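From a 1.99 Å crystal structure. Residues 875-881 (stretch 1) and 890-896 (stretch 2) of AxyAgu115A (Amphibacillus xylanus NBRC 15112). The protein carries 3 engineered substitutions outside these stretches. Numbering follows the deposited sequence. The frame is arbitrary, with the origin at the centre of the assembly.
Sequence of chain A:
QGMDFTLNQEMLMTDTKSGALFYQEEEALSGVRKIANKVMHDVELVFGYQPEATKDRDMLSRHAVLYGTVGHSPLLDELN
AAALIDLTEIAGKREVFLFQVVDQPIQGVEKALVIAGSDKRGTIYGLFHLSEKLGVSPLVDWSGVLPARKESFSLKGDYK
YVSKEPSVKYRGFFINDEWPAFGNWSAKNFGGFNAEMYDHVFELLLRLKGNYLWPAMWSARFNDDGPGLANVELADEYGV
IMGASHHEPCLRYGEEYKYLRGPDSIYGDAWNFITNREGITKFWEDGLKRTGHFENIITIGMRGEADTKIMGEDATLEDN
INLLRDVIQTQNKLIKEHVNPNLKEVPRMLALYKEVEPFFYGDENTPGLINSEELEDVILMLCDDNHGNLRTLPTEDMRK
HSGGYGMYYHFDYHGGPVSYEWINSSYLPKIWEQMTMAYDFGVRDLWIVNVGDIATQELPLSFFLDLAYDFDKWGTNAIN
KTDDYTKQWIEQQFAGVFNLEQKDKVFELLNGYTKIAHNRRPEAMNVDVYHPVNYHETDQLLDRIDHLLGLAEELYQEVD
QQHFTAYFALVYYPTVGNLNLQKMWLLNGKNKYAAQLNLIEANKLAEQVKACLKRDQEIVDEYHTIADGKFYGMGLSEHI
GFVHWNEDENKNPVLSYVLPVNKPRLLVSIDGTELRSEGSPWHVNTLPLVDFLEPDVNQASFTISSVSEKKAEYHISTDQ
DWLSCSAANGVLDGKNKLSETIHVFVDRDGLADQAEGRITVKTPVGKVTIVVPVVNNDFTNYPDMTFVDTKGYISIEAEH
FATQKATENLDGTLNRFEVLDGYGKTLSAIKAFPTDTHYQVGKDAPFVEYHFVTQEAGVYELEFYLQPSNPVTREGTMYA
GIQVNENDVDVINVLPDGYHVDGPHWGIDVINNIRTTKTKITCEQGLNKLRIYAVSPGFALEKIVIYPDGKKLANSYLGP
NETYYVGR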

# COMPACT_ATOMS: atom_id res chain seq x y z
N GLU A 875 -22.39 -27.52 -21.54
CA GLU A 875 -22.76 -27.78 -20.16
C GLU A 875 -21.84 -27.10 -19.15
O GLU A 875 -22.17 -27.06 -17.95
CB GLU A 875 -22.81 -29.30 -19.91
CG GLU A 875 -24.12 -29.95 -20.38
CD GLU A 875 -23.98 -30.73 -21.69
OE1 GLU A 875 -24.29 -31.94 -21.71
OE2 GLU A 875 -23.55 -30.13 -22.71
N GLY A 876 -20.70 -26.57 -19.58
CA GLY A 876 -19.92 -25.69 -18.73
C GLY A 876 -19.31 -26.32 -17.50
O GLY A 876 -19.10 -25.62 -16.49
N THR A 877 -18.99 -27.62 -17.55
CA THR A 877 -18.34 -28.34 -16.46
C THR A 877 -17.00 -28.92 -16.92
O THR A 877 -16.75 -29.08 -18.11
CB THR A 877 -19.24 -29.48 -15.94
OG1 THR A 877 -19.65 -30.30 -17.05
CG2 THR A 877 -20.50 -28.94 -15.27
N MET A 878 -16.15 -29.25 -15.96
CA MET A 878 -14.92 -29.98 -16.27
C MET A 878 -14.52 -30.84 -15.08
O MET A 878 -14.29 -30.32 -13.98
CB MET A 878 -13.78 -29.01 -16.64
CG MET A 878 -12.54 -29.73 -17.12
SD MET A 878 -11.23 -28.58 -17.56
CE MET A 878 -12.02 -27.59 -18.84
N TYR A 879 -14.44 -32.16 -15.28
CA TYR A 879 -14.23 -33.08 -14.17
C TYR A 879 -12.87 -33.77 -14.26
O TYR A 879 -12.31 -33.95 -15.35
CB TYR A 879 -15.33 -34.15 -14.15
CG TYR A 879 -16.71 -33.60 -13.91
CD1 TYR A 879 -17.61 -33.45 -14.95
CD2 TYR A 879 -17.12 -33.23 -12.63
CE1 TYR A 879 -18.89 -32.93 -14.73
CE2 TYR A 879 -18.39 -32.70 -12.40
CZ TYR A 879 -19.27 -32.56 -13.45
OH TYR A 879 -20.53 -32.05 -13.22
N ALA A 880 -12.35 -34.17 -13.09
CA ALA A 880 -11.22 -35.07 -13.00
C ALA A 880 -11.52 -36.08 -11.89
O ALA A 880 -12.38 -35.84 -11.04
CB ALA A 880 -9.91 -34.30 -12.74
N GLY A 881 -10.82 -37.21 -11.91
CA GLY A 881 -10.99 -38.23 -10.90
C GLY A 881 -9.80 -38.19 -9.95
O GLY A 881 -8.65 -38.08 -10.39
N ASP A 890 -13.25 -40.22 -6.37
CA ASP A 890 -14.12 -39.06 -6.28
C ASP A 890 -13.97 -38.26 -7.56
O ASP A 890 -12.87 -37.82 -7.89
CB ASP A 890 -13.78 -38.20 -5.06
CG ASP A 890 -14.86 -37.18 -4.76
OD1 ASP A 890 -16.01 -37.39 -5.20
OD2 ASP A 890 -14.55 -36.18 -4.08
N VAL A 891 -15.07 -38.08 -8.28
CA VAL A 891 -15.06 -37.27 -9.49
C VAL A 891 -15.40 -35.83 -9.09
O VAL A 891 -16.48 -35.56 -8.57
CB VAL A 891 -16.04 -37.83 -10.52
CG1 VAL A 891 -16.05 -36.95 -11.77
CG2 VAL A 891 -15.65 -39.27 -10.85
N ILE A 892 -14.46 -34.91 -9.30
CA ILE A 892 -14.53 -33.57 -8.75
C ILE A 892 -14.60 -32.58 -9.91
O ILE A 892 -13.97 -32.79 -10.95
CB ILE A 892 -13.34 -33.21 -7.83
CG1 ILE A 892 -12.01 -33.31 -8.57
CG2 ILE A 892 -13.30 -34.08 -6.55
CD1 ILE A 892 -10.95 -32.39 -8.02
N ASN A 893 -15.38 -31.52 -9.71
CA ASN A 893 -15.44 -30.40 -10.65
C ASN A 893 -14.27 -29.49 -10.37
O ASN A 893 -14.13 -28.98 -9.25
CB ASN A 893 -16.77 -29.65 -10.47
CG ASN A 893 -16.97 -28.51 -11.48
OD1 ASN A 893 -16.13 -28.24 -12.35
ND2 ASN A 893 -18.12 -27.84 -11.37
N VAL A 894 -13.44 -29.23 -11.39
CA VAL A 894 -12.23 -28.44 -11.17
C VAL A 894 -12.46 -26.96 -11.47
O VAL A 894 -11.52 -26.17 -11.45
CB VAL A 894 -11.04 -28.96 -12.00
CG1 VAL A 894 -10.74 -30.42 -11.65
CG2 VAL A 894 -11.29 -28.79 -13.50
N LEU A 895 -13.70 -26.58 -11.73
CA LEU A 895 -14.08 -25.19 -12.01
C LEU A 895 -14.79 -24.53 -10.82
O LEU A 895 -15.43 -25.22 -10.02
CB LEU A 895 -15.01 -25.11 -13.23
CG LEU A 895 -14.39 -25.56 -14.55
CD1 LEU A 895 -15.40 -25.40 -15.66
CD2 LEU A 895 -13.17 -24.76 -14.84
N PRO A 896 -14.74 -23.20 -10.71
CA PRO A 896 -15.57 -22.49 -9.72
C PRO A 896 -17.05 -22.59 -9.99
O PRO A 896 -17.50 -22.70 -11.15
CB PRO A 896 -15.12 -21.03 -9.85
CG PRO A 896 -13.82 -21.07 -10.51
CD PRO A 896 -13.81 -22.28 -11.40

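The two stretches form a short antiparallel β-ladder, held by three main-chain hydrogen bonds and extended at one end by apolar side chains packing beyond the last bridge. The strands 879-881 and 890-893 run with their N-to-C directions 151° apart. At the centre, Ala-880 and Ile-892 form the hydrogen-bonded pair: Ala-880 N donates to Ile-892 O (3.0 Å), and Ile-892 N donates to Ala-880 O (2.9 Å). Tyr-879 with Asn-893 and Gly-881 with Val-891 flank it as non-hydrogen-bonded pairs, whose CA atoms lie closer, at 4.6 and 4.4 Å. There CA-H groups turn toward carbonyls, as in the 3.2 Å contact of Tyr-879 CA with Ile-892 O. Past the ladder, Val-894 N gives Met-878 O a nearly straight bond of 2.9 Å.

Side chains alternate between the sheet's faces. Tyr-879, Val-891 and Asn-893 share one; Tyr-879 CB meets Val-891 CG1 at 3.7 Å, while the ring reaches along Asn-893, with CE2 4.0 Å from its CB. Asn-893 suits the strand's end because its amide oxygen can serve the backbone that follows: OD1 accepts a hydrogen bond from Leu-895 N (3.0 Å). Asn-893 OD1 also lies 3.2 Å from Met-878 O, but both are acceptors, so the approach is not a hydrogen bond. Gly-881 brings no side chain to this face.

Ala-880 and Ile-892 point to the other face. The small methyl of Ala-880 packs against Val-894, CB to CG1 at 4.1 Å, and Met-878 CG approaches Val-894 CG2 at 3.9 Å; the flexible thioether chain of Met-878 and the branched side chain of Val-894 are both apolar and suit this buried setting. Leu-895 CD1 lies 4.1 Å from Met-878 CB and 3.8 Å from Gly-876 O. At Gly-876 the positive phi of 67° favours glycine. One polar cost remains: Met-878 N is buried by the contact without a partner.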